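Local coordinates for bifunctional protein PutA (Bdellovibrio bacteriovorus, PDB 5UR2) that probably catalyses both steps of proline breakdown to glutamate, oxidising proline at a flavin and then the semialdehyde of L-glutamate with NAD+, at residues 830-835 and 855-860; 515-520 and 819-824; 771-776 and 879-884. All coordinates share one frame; numbering follows the deposited sequence.

Contact 1: 830-835 and 855-860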
ATOM      1  N   ARG B 830      19.362  39.807  -1.841  1.00 26.40           N
ATOM      2  CA  ARG B 830      17.918  39.719  -2.016  1.00 28.72           C
ATOM      3  C   ARG B 830      17.197  39.867  -0.678  1.00 32.92           C
ATOM      4  O   ARG B 830      16.215  40.611  -0.564  1.00 34.69           O
ATOM      5  CB  ARG B 830      17.568  38.388  -2.688  1.00 27.55           C
ATOM      6  CG  ARG B 830      16.089  38.129  -2.822  1.00 28.63           C
ATOM      7  CD  ARG B 830      15.802  36.756  -3.437  1.00 33.89           C
ATOM      8  NE  ARG B 830      16.289  35.635  -2.631  1.00 29.15           N
ATOM      9  CZ  ARG B 830      15.751  35.265  -1.473  1.00 28.58           C
ATOM     10  NH1 ARG B 830      14.719  35.933  -0.980  1.00 29.02           N
ATOM     11  NH2 ARG B 830      16.240  34.229  -0.805  1.00 28.13           N
ATOM     12  N   ILE B 831      17.695  39.184   0.352  1.00 30.85           N
ATOM     13  CA  ILE B 831      17.038  39.205   1.652  1.00 33.85           C
ATOM     14  C   ILE B 831      17.135  40.584   2.290  1.00 33.45           C
ATOM     15  O   ILE B 831      16.146  41.102   2.822  1.00 36.60           O
ATOM     16  CB  ILE B 831      17.635  38.119   2.558  1.00 23.74           C
ATOM     17  CG1 ILE B 831      17.295  36.729   1.994  1.00 27.55           C
ATOM     18  CG2 ILE B 831      17.094  38.280   3.977  1.00 23.69           C
ATOM     19  CD1 ILE B 831      18.112  35.615   2.615  1.00 26.93           C
ATOM     20  N   LEU B 832      18.316  41.207   2.253  1.00 30.54           N
ATOM     21  CA  LEU B 832      18.428  42.561   2.792  1.00 33.62           C
ATOM     22  C   LEU B 832      17.541  43.542   2.032  1.00 34.30           C
ATOM     23  O   LEU B 832      17.072  44.531   2.608  1.00 36.40           O
ATOM     24  CB  LEU B 832      19.880  43.039   2.772  1.00 37.54           C
ATOM     25  CG  LEU B 832      20.631  42.920   4.096  1.00 38.31           C
ATOM     26  CD1 LEU B 832      20.811  41.475   4.498  1.00 25.96           C
ATOM     27  CD2 LEU B 832      21.953  43.679   4.061  1.00 38.07           C
ATOM     28  N   GLY B 833      17.327  43.309   0.738  1.00 30.72           N
ATOM     29  CA  GLY B 833      16.396  44.149   0.006  1.00 37.06           C
ATOM     30  C   GLY B 833      14.963  43.984   0.482  1.00 40.68           C
ATOM     31  O   GLY B 833      14.241  44.969   0.658  1.00 43.52           O
ATOM     32  N   THR B 834      14.539  42.740   0.721  1.00 36.07           N
ATOM     33  CA  THR B 834      13.207  42.513   1.271  1.00 36.25           C
ATOM     34  C   THR B 834      13.069  43.171   2.639  1.00 33.72           C
ATOM     35  O   THR B 834      12.041  43.791   2.946  1.00 33.22           O
ATOM     36  CB  THR B 834      12.942  41.008   1.366  1.00 37.39           C
ATOM     37  OG1 THR B 834      12.891  40.466   0.049  1.00 40.77           O
ATOM     38  CG2 THR B 834      11.613  40.725   2.065  1.00 32.30           C
ATOM     39  N   ILE B 835      14.102  43.062   3.475  1.00 34.31           N
ATOM     40  CA  ILE B 835      14.051  43.682   4.793  1.00 33.81           C
ATOM     41  C   ILE B 835      13.911  45.195   4.655  1.00 38.92           C
ATOM     42  O   ILE B 835      13.150  45.835   5.394  1.00 38.72           O
ATOM     43  CB  ILE B 835      15.294  43.295   5.608  1.00 32.02           C
ATOM     44  CG1 ILE B 835      15.267  41.806   5.952  1.00 31.52           C
ATOM     45  CG2 ILE B 835      15.374  44.130   6.893  1.00 28.86           C
ATOM     46  CD1 ILE B 835      16.574  41.296   6.533  1.00 27.67           C
ATOM     47  N   PHE B 855      27.972  36.115   4.879  1.00 25.72           N
ATOM     48  CA  PHE B 855      26.616  36.473   4.443  1.00 32.45           C
ATOM     49  C   PHE B 855      25.624  36.393   5.606  1.00 32.45           C
ATOM     50  O   PHE B 855      24.610  35.687   5.576  1.00 33.93           O
ATOM     51  CB  PHE B 855      26.190  35.586   3.273  1.00 33.06           C
ATOM     52  CG  PHE B 855      27.175  35.583   2.129  1.00 30.90           C
ATOM     53  CD1 PHE B 855      27.666  36.773   1.629  1.00 24.23           C
ATOM     54  CD2 PHE B 855      27.624  34.397   1.576  1.00 28.44           C
ATOM     55  CE1 PHE B 855      28.591  36.794   0.577  1.00 28.04           C
ATOM     56  CE2 PHE B 855      28.540  34.402   0.527  1.00 29.85           C
ATOM     57  CZ  PHE B 855      29.024  35.605   0.028  1.00 28.00           C
ATOM     58  N   PHE B 856      25.917  37.169   6.642  1.00 27.62           N
ATOM     59  CA  PHE B 856      25.140  37.115   7.876  1.00 33.10           C
ATOM     60  C   PHE B 856      23.961  38.064   7.733  1.00 31.29           C
ATOM     61  O   PHE B 856      24.096  39.273   7.931  1.00 35.71           O
ATOM     62  CB  PHE B 856      26.022  37.449   9.078  1.00 37.41           C
ATOM     63  CG  PHE B 856      27.139  36.462   9.281  1.00 36.18           C
ATOM     64  CD1 PHE B 856      26.904  35.237   9.894  1.00 26.61           C
ATOM     65  CD2 PHE B 856      28.416  36.735   8.800  1.00 33.75           C
ATOM     66  CE1 PHE B 856      27.919  34.319  10.052  1.00 22.02           C
ATOM     67  CE2 PHE B 856      29.440  35.817   8.956  1.00 29.93           C
ATOM     68  CZ  PHE B 856      29.189  34.601   9.589  1.00 25.48           C
ATOM     69  N   ALA B 857      22.821  37.526   7.337  1.00 23.31           N
ATOM     70  CA  ALA B 857      21.593  38.319   7.345  1.00 37.04           C
ATOM     71  C   ALA B 857      20.974  38.293   8.749  1.00 31.55           C
ATOM     72  O   ALA B 857      21.030  37.268   9.429  1.00 26.67           O
ATOM     73  CB  ALA B 857      20.592  37.795   6.301  1.00 25.72           C
ATOM     74  N   PRO B 858      20.411  39.404   9.220  1.00 24.18           N
ATOM     75  CA  PRO B 858      19.946  39.473  10.609  1.00 24.14           C
ATOM     76  C   PRO B 858      18.586  38.826  10.783  1.00 30.08           C
ATOM     77  O   PRO B 858      17.715  38.939   9.911  1.00 30.76           O
ATOM     78  CB  PRO B 858      19.861  40.981  10.871  1.00 25.57           C
ATOM     79  CG  PRO B 858      19.510  41.553   9.518  1.00 28.03           C
ATOM     80  CD  PRO B 858      20.227  40.680   8.505  1.00 25.05           C
ATOM     81  N   PRO B 859      18.345  38.172  11.917  1.00 28.61           N
ATOM     82  CA  PRO B 859      16.980  37.726  12.219  1.00 25.97           C
ATOM     83  C   PRO B 859      16.105  38.947  12.465  1.00 28.89           C
ATOM     84  O   PRO B 859      16.450  39.818  13.269  1.00 31.46           O
ATOM     85  CB  PRO B 859      17.152  36.882  13.486  1.00 28.78           C
ATOM     86  CG  PRO B 859      18.352  37.505  14.167  1.00 30.04           C
ATOM     87  CD  PRO B 859      19.267  37.956  13.047  1.00 27.94           C
ATOM     88  N   THR B 860      14.974  39.010  11.758  1.00 27.21           N
ATOM     89  CA  THR B 860      14.143  40.207  11.691  1.00 25.27           C
ATOM     90  C   THR B 860      12.678  39.835  11.868  1.00 28.50           C
ATOM     91  O   THR B 860      12.193  38.914  11.203  1.00 26.93           O
ATOM     92  CB  THR B 860      14.345  40.919  10.346  1.00 30.29           C
ATOM     93  OG1 THR B 860      15.746  41.127  10.122  1.00 31.27           O
ATOM     94  CG2 THR B 860      13.615  42.255  10.318  1.00 27.88           C
TER
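Ala-857 sets its methyl group into a shallow notch on helix 825-841, between the side chains of Ile-831 and Leu-832. On one flank CB of Ala-857 lies 4.1 Å from CD1 of Leu-832, and on the other it meets CG2 of Ile-831 at 4.2 Å. A side chain of one carbon suits the place, because CA of Ala-857 is only 7.0 Å from CA of Leu-832. The next hollow belongs to the loop. CD1 of Leu-832 fits the angle between Ala-857 and the ring of Pro-858, touching CD of Pro-858 at 4.1 Å, and the two side chains cross at about a right angle. Ile-835, one turn further on, reaches tip to tip toward the same ring, with CD1 4.2 Å from CG of Pro-858. Its chain is extended at the end (chi2 169°), which carries CD1 out until it also lies 3.7 Å from OG1 of Thr-860. This methyl is thus a bump between proline ring and hydroxyl. That hydroxyl donates to O of Pro-858 at 3.0 Å, approaching from above the carbonyl plane (61° out of it). Lys-847 covers Ile-835, Pro-858 and Thr-860 from strand 843-847, and Val-880 lies against both isoleucines. Proline is apt at 858: it holds the chain extended and brings no N-H to the oily side of a helix. With no hydrogen bond joining the segments, their mutual hold rests on apolar fit and the exclusion of water, while the one hydroxyl at the interface is satisfied by its own loop.

Contact 2: 515-520 and 819-824; sequences VNPSQS and MGPVVD
Pro-821 turns the rim of its ring to the 515-520 turn: O of Pro-517 lies beyond the CB and CG atoms, 3.3 Å from CB of Pro-821, while OG of Ser-518 lies beyond CG and CD, 3.4 Å from CG of Pro-821. The ring of Pro-517 is met mainly at CB. O of Val-823 stands well to one side of that ring's plane, 3.4 Å from CB of Pro-517, and O of Val-822 lies nearer the plane, 3.6 Å from the same carbon. Pro-517 suits the second position of a type I turn from Asn-516 to Gln-519, its phi being fixed close to the value needed. Asn-516 adds an Asx turn, OD1 accepting from N of Ser-518 at 2.8 Å. OG of Ser-518, beside its own backbone N (chi1 -60°), accepts from N of Ala-812. Beyond Val-823, Asp-824 is the N-cap of helix 825-841, with OD1 taking N of Ala-827. Across the contact itself, carbonyl and hydroxyl oxygens press on proline C-H groups without a conventional hydrogen bond. Arg-514 and N of Phe-855 give O of Val-823 and O of Pro-517 their hydrogen-bond partners; the C-H contacts of these oxygens probably add a weak electrostatic attraction to the ring packing.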
ATOM      1  N   VAL B 515      32.700  29.979  -2.335  1.00 32.51           N
ATOM      2  CA  VAL B 515      33.325  30.536  -1.143  1.00 22.68           C
ATOM      3  C   VAL B 515      32.638  30.012   0.116  1.00 29.31           C
ATOM      4  O   VAL B 515      31.500  29.528   0.099  1.00 28.96           O
ATOM      5  CB  VAL B 515      33.318  32.079  -1.178  1.00 29.69           C
ATOM      6  CG1 VAL B 515      34.096  32.613  -2.393  1.00 24.25           C
ATOM      7  CG2 VAL B 515      31.900  32.597  -1.203  1.00 25.42           C
ATOM      8  N   ASN B 516      33.354  30.109   1.224  1.00 23.31           N
ATOM      9  CA  ASN B 516      32.821  29.810   2.538  1.00 25.42           C
ATOM     10  C   ASN B 516      31.814  30.889   2.890  1.00 29.33           C
ATOM     11  O   ASN B 516      32.202  32.060   3.017  1.00 27.41           O
ATOM     12  CB  ASN B 516      33.961  29.743   3.552  1.00 21.78           C
ATOM     13  CG  ASN B 516      33.491  29.424   4.960  1.00 27.07           C
ATOM     14  OD1 ASN B 516      32.343  29.667   5.326  1.00 27.90           O
ATOM     15  ND2 ASN B 516      34.397  28.884   5.766  1.00 25.98           N
ATOM     16  N   PRO B 517      30.523  30.567   3.017  1.00 29.23           N
ATOM     17  CA  PRO B 517      29.530  31.625   3.259  1.00 29.50           C
ATOM     18  C   PRO B 517      29.661  32.281   4.627  1.00 30.40           C
ATOM     19  O   PRO B 517      29.080  33.358   4.822  1.00 24.85           O
ATOM     20  CB  PRO B 517      28.191  30.895   3.101  1.00 33.59           C
ATOM     21  CG  PRO B 517      28.517  29.457   3.459  1.00 32.59           C
ATOM     22  CD  PRO B 517      29.909  29.230   2.921  1.00 28.51           C
ATOM     23  N   SER B 518      30.381  31.660   5.580  1.00 26.81           N
ATOM     24  CA  SER B 518      30.710  32.281   6.866  1.00 22.82           C
ATOM     25  C   SER B 518      31.956  33.150   6.800  1.00 27.88           C
ATOM     26  O   SER B 518      32.259  33.860   7.770  1.00 28.00           O
ATOM     27  CB  SER B 518      30.958  31.225   7.950  1.00 23.67           C
ATOM     28  OG  SER B 518      29.834  30.405   8.159  1.00 26.78           O
ATOM     29  N   GLN B 519      32.718  33.060   5.719  1.00 22.83           N
ATOM     30  CA  GLN B 519      33.975  33.783   5.612  1.00 31.66           C
ATOM     31  C   GLN B 519      34.297  33.904   4.136  1.00 32.34           C
ATOM     32  O   GLN B 519      35.060  33.095   3.589  1.00 32.85           O
ATOM     33  CB  GLN B 519      35.085  33.063   6.381  1.00 31.51           C
ATOM     34  CG  GLN B 519      36.361  33.870   6.480  1.00 40.55           C
ATOM     35  CD  GLN B 519      37.508  33.095   7.082  1.00 48.35           C
ATOM     36  OE1 GLN B 519      37.328  32.319   8.028  1.00 46.74           O
ATOM     37  NE2 GLN B 519      38.705  33.303   6.536  1.00 49.90           N
ATOM     38  N   SER B 520      33.687  34.897   3.486  1.00 33.15           N
ATOM     39  CA  SER B 520      33.505  34.865   2.040  1.00 37.32           C
ATOM     40  C   SER B 520      34.788  35.124   1.263  1.00 36.63           C
ATOM     41  O   SER B 520      34.740  35.076   0.030  1.00 36.06           O
ATOM     42  CB  SER B 520      32.433  35.878   1.614  1.00 36.43           C
ATOM     43  OG  SER B 520      32.682  37.169   2.158  1.00 41.40           O
ATOM     44  N   MET B 819      22.230  30.671  14.666  1.00 20.60           N
ATOM     45  CA  MET B 819      22.183  30.752  13.217  1.00 22.41           C
ATOM     46  C   MET B 819      23.532  31.211  12.674  1.00 26.51           C
ATOM     47  O   MET B 819      24.293  31.919  13.353  1.00 28.50           O
ATOM     48  CB  MET B 819      21.047  31.662  12.726  1.00 24.23           C
ATOM     49  CG  MET B 819      20.854  32.939  13.479  1.00 33.24           C
ATOM     50  SD  MET B 819      19.375  33.835  12.913  1.00 28.76           S
ATOM     51  CE  MET B 819      19.954  34.507  11.361  1.00 31.33           C
ATOM     52  N   GLY B 820      23.840  30.753  11.458  1.00 22.50           N
ATOM     53  CA  GLY B 820      24.986  31.223  10.715  1.00 22.08           C
ATOM     54  C   GLY B 820      24.554  32.088   9.551  1.00 23.32           C
ATOM     55  O   GLY B 820      23.500  32.723   9.594  1.00 25.45           O
ATOM     56  N   PRO B 821      25.328  32.090   8.469  1.00 23.86           N
ATOM     57  CA  PRO B 821      25.023  32.955   7.322  1.00 24.35           C
ATOM     58  C   PRO B 821      24.010  32.316   6.376  1.00 23.67           C
ATOM     59  O   PRO B 821      23.716  31.130   6.458  1.00 22.38           O
ATOM     60  CB  PRO B 821      26.391  33.106   6.642  1.00 21.31           C
ATOM     61  CG  PRO B 821      27.012  31.714   6.851  1.00 20.68           C
ATOM     62  CD  PRO B 821      26.528  31.260   8.243  1.00 20.27           C
ATOM     63  N   VAL B 822      23.481  33.128   5.449  1.00 25.76           N
ATOM     64  CA  VAL B 822      22.685  32.564   4.355  1.00 24.67           C
ATOM     65  C   VAL B 822      23.642  32.125   3.248  1.00 23.56           C
ATOM     66  O   VAL B 822      24.852  32.339   3.346  1.00 26.47           O
ATOM     67  CB  VAL B 822      21.620  33.544   3.817  1.00 33.59           C
ATOM     68  CG1 VAL B 822      20.523  33.790   4.861  1.00 21.10           C
ATOM     69  CG2 VAL B 822      22.263  34.856   3.331  1.00 22.01           C
ATOM     70  N   VAL B 823      23.110  31.517   2.186  1.00 27.48           N
ATOM     71  CA  VAL B 823      23.917  30.610   1.369  1.00 28.57           C
ATOM     72  C   VAL B 823      24.948  31.357   0.514  1.00 29.38           C
ATOM     73  O   VAL B 823      26.102  30.926   0.422  1.00 27.27           O
ATOM     74  CB  VAL B 823      23.003  29.711   0.512  1.00 24.79           C
ATOM     75  CG1 VAL B 823      22.241  30.525  -0.523  1.00 25.27           C
ATOM     76  CG2 VAL B 823      23.830  28.669  -0.183  1.00 21.53           C
ATOM     77  N   ASP B 824      24.575  32.478  -0.114  1.00 30.20           N
ATOM     78  CA  ASP B 824      25.488  33.156  -1.039  1.00 33.41           C
ATOM     79  C   ASP B 824      25.125  34.638  -1.141  1.00 28.88           C
ATOM     80  O   ASP B 824      24.143  35.105  -0.556  1.00 29.50           O
ATOM     81  CB  ASP B 824      25.515  32.474  -2.428  1.00 24.60           C
ATOM     82  CG  ASP B 824      24.145  32.468  -3.139  1.00 32.40           C
ATOM     83  OD1 ASP B 824      23.213  33.206  -2.732  1.00 28.37           O
ATOM     84  OD2 ASP B 824      24.007  31.710  -4.131  1.00 37.37           O
TER

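Contact 3: 771-776 and 879-884; sequences SAFGFS and PVVAVI
Ala-772, near the end of helix 761-773, pushes its CB against CG2 of Val-881 at 3.4 Å, tighter than ordinary van der Waals contact. The single methyl of alanine suits a helix face that comes this near the strand. The same CB lies over the centre of the Phe-773 ring, 4.2 Å above its plane. Phe-773 comes next, its CG beside the backbone N (chi1 -61°), and offers the edge of its ring to Pro-879: CE1 of Phe-773 is 3.6 Å from O of Pro-879, and CD1 meets CB of Pro-879 at 3.9 Å. At the ring tip, CZ of Phe-773 touches CG2 of Val-881 at 4.0 Å, the two side chains crossing at about a right angle. This helix is the connection of a beta-alpha-beta crossover, joining the parallel neighbours 751-755 and 783-789 in a mixed sheet of the aldehyde dehydrogenase fold, and strand 880-886 lies next to 783-789 in that sheet. At Gly-774 the chain leaves helical geometry, on its way to the predicted catalytic Cys-780. Gly-774 and Phe-775, the latter with positive phi (45°), turn the chain back so that N of Ser-776 bonds O of Phe-773. The O of Ser-776 rests against the imino side of Pro-879, 3.4 Å from CD of Pro-879, where proline has no N-H to share. OG of Ser-776 looks elsewhere, donating to O of Gly-820.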
ATOM      1  N   SER B 771      11.569  27.181  14.446  1.00 25.68           N
ATOM      2  CA  SER B 771      10.954  27.027  13.121  1.00 23.30           C
ATOM      3  C   SER B 771      11.273  28.203  12.195  1.00 25.41           C
ATOM      4  O   SER B 771      11.373  28.027  10.968  1.00 21.95           O
ATOM      5  CB  SER B 771       9.435  26.856  13.255  1.00 25.26           C
ATOM      6  OG  SER B 771       9.076  25.664  13.950  1.00 23.76           O
ATOM      7  N   ALA B 772      11.410  29.409  12.755  1.00 24.29           N
ATOM      8  CA  ALA B 772      11.645  30.613  11.970  1.00 27.32           C
ATOM      9  C   ALA B 772      13.122  30.872  11.702  1.00 33.90           C
ATOM     10  O   ALA B 772      13.472  31.323  10.608  1.00 37.11           O
ATOM     11  CB  ALA B 772      11.046  31.830  12.675  1.00 29.58           C
ATOM     12  N   PHE B 773      14.003  30.613  12.676  1.00 26.46           N
ATOM     13  CA  PHE B 773      15.395  31.015  12.546  1.00 22.00           C
ATOM     14  C   PHE B 773      16.373  29.843  12.442  1.00 23.90           C
ATOM     15  O   PHE B 773      17.546  30.066  12.130  1.00 25.29           O
ATOM     16  CB  PHE B 773      15.787  31.939  13.719  1.00 22.13           C
ATOM     17  CG  PHE B 773      14.982  33.230  13.774  1.00 24.89           C
ATOM     18  CD1 PHE B 773      14.843  34.031  12.641  1.00 26.19           C
ATOM     19  CD2 PHE B 773      14.350  33.632  14.949  1.00 24.70           C
ATOM     20  CE1 PHE B 773      14.103  35.216  12.680  1.00 28.98           C
ATOM     21  CE2 PHE B 773      13.599  34.821  14.991  1.00 21.41           C
ATOM     22  CZ  PHE B 773      13.486  35.615  13.857  1.00 21.84           C
ATOM     23  N   GLY B 774      15.929  28.608  12.651  1.00 24.07           N
ATOM     24  CA  GLY B 774      16.759  27.453  12.347  1.00 23.95           C
ATOM     25  C   GLY B 774      17.256  27.467  10.908  1.00 26.00           C
ATOM     26  O   GLY B 774      16.464  27.690   9.989  1.00 26.76           O
ATOM     27  N   PHE B 775      18.567  27.245  10.720  1.00 25.77           N
ATOM     28  CA  PHE B 775      19.312  27.425   9.469  1.00 23.24           C
ATOM     29  C   PHE B 775      18.933  28.749   8.809  1.00 22.74           C
ATOM     30  O   PHE B 775      18.813  28.846   7.580  1.00 21.42           O
ATOM     31  CB  PHE B 775      19.126  26.238   8.513  1.00 20.85           C
ATOM     32  CG  PHE B 775      20.140  26.206   7.395  1.00 27.01           C
ATOM     33  CD1 PHE B 775      21.441  26.662   7.606  1.00 27.52           C
ATOM     34  CD2 PHE B 775      19.795  25.735   6.127  1.00 25.01           C
ATOM     35  CE1 PHE B 775      22.396  26.660   6.564  1.00 21.74           C
ATOM     36  CE2 PHE B 775      20.727  25.729   5.083  1.00 23.02           C
ATOM     37  CZ  PHE B 775      22.032  26.191   5.302  1.00 27.56           C
ATOM     38  N   SER B 776      18.742  29.774   9.643  1.00 21.54           N
ATOM     39  CA  SER B 776      18.469  31.132   9.186  1.00 27.44           C
ATOM     40  C   SER B 776      17.253  31.168   8.267  1.00 26.68           C
ATOM     41  O   SER B 776      17.215  31.913   7.291  1.00 27.98           O
ATOM     42  CB  SER B 776      19.697  31.736   8.506  1.00 33.00           C
ATOM     43  OG  SER B 776      20.819  31.685   9.379  1.00 34.66           O
ATOM     44  N   PRO B 879      15.903  34.766   7.324  1.00 32.57           N
ATOM     45  CA  PRO B 879      15.484  34.886   8.733  1.00 27.78           C
ATOM     46  C   PRO B 879      14.556  36.078   8.956  1.00 26.81           C
ATOM     47  O   PRO B 879      14.880  37.031   9.669  1.00 29.41           O
ATOM     48  CB  PRO B 879      16.830  35.029   9.458  1.00 23.78           C
ATOM     49  CG  PRO B 879      17.691  35.763   8.478  1.00 21.86           C
ATOM     50  CD  PRO B 879      17.269  35.277   7.102  1.00 21.64           C
ATOM     51  N   VAL B 880      13.382  36.027   8.330  1.00 24.22           N
ATOM     52  CA  VAL B 880      12.454  37.155   8.261  1.00 28.16           C
ATOM     53  C   VAL B 880      11.055  36.643   8.583  1.00 31.15           C
ATOM     54  O   VAL B 880      10.537  35.766   7.884  1.00 31.13           O
ATOM     55  CB  VAL B 880      12.491  37.831   6.875  1.00 27.93           C
ATOM     56  CG1 VAL B 880      11.511  39.022   6.780  1.00 24.16           C
ATOM     57  CG2 VAL B 880      13.911  38.297   6.556  1.00 30.94           C
ATOM     58  N   VAL B 881      10.457  37.168   9.648  1.00 27.47           N
ATOM     59  CA  VAL B 881       9.168  36.705  10.148  1.00 25.24           C
ATOM     60  C   VAL B 881       8.158  37.843  10.091  1.00 33.27           C
ATOM     61  O   VAL B 881       8.453  38.971  10.510  1.00 32.25           O
ATOM     62  CB  VAL B 881       9.273  36.182  11.592  1.00 28.67           C
ATOM     63  CG1 VAL B 881       7.885  35.805  12.129  1.00 22.57           C
ATOM     64  CG2 VAL B 881      10.246  35.015  11.656  1.00 29.17           C
ATOM     65  N   ALA B 882       6.944  37.528   9.632  1.00 29.00           N
ATOM     66  CA  ALA B 882       5.818  38.454   9.683  1.00 25.49           C
ATOM     67  C   ALA B 882       4.851  37.981  10.764  1.00 28.36           C
ATOM     68  O   ALA B 882       4.269  36.895  10.643  1.00 30.78           O
ATOM     69  CB  ALA B 882       5.111  38.534   8.324  1.00 24.71           C
ATOM     70  N   VAL B 883       4.679  38.790  11.810  1.00 30.32           N
ATOM     71  CA  VAL B 883       3.697  38.516  12.861  1.00 32.96           C
ATOM     72  C   VAL B 883       2.372  39.152  12.452  1.00 33.83           C
ATOM     73  O   VAL B 883       2.309  40.354  12.177  1.00 32.34           O
ATOM     74  CB  VAL B 883       4.167  39.053  14.223  1.00 25.98           C
ATOM     75  CG1 VAL B 883       3.106  38.801  15.284  1.00 29.82           C
ATOM     76  CG2 VAL B 883       5.463  38.407  14.638  1.00 25.95           C
ATOM     77  N   ILE B 884       1.310  38.347  12.392  1.00 35.00           N
ATOM     78  CA  ILE B 884       0.016  38.781  11.859  1.00 32.47           C
ATOM     79  C   ILE B 884      -1.035  38.654  12.947  1.00 30.16           C
ATOM     80  O   ILE B 884      -1.135  37.610  13.601  1.00 27.39           O
ATOM     81  CB  ILE B 884      -0.402  37.958  10.625  1.00 29.35           C
ATOM     82  CG1 ILE B 884       0.698  37.965   9.564  1.00 29.76           C
ATOM     83  CG2 ILE B 884      -1.706  38.489  10.044  1.00 31.25           C
ATOM     84  CD1 ILE B 884       0.452  36.968   8.440  1.00 32.70           C
TER

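All three contacts lie within the aldehyde dehydrogenase part of the protein, on one side of the chain's centre. Contact 1 is nested inside the loop closed by contact 3, their centres about 11 Å apart, and Thr-860 joins them by pairing with Pro-879 and Val-881, strand 860-863 beside strand 880-886. Contacts 1 and 2 have centres about 13 Å apart and are linked through helix 825-841: 819-824 leads into it and 830-835 lies on it; Phe-855 pairs with both Pro-517 and Val-822. Contacts 2 and 3, about 18 Å apart between centres, alternate along the sequence and meet where Met-819 packs on Ser-776 and Pro-879. Together they tie strand 511-516, near the start of this part, to the later mixed sheet, some 300 residues on.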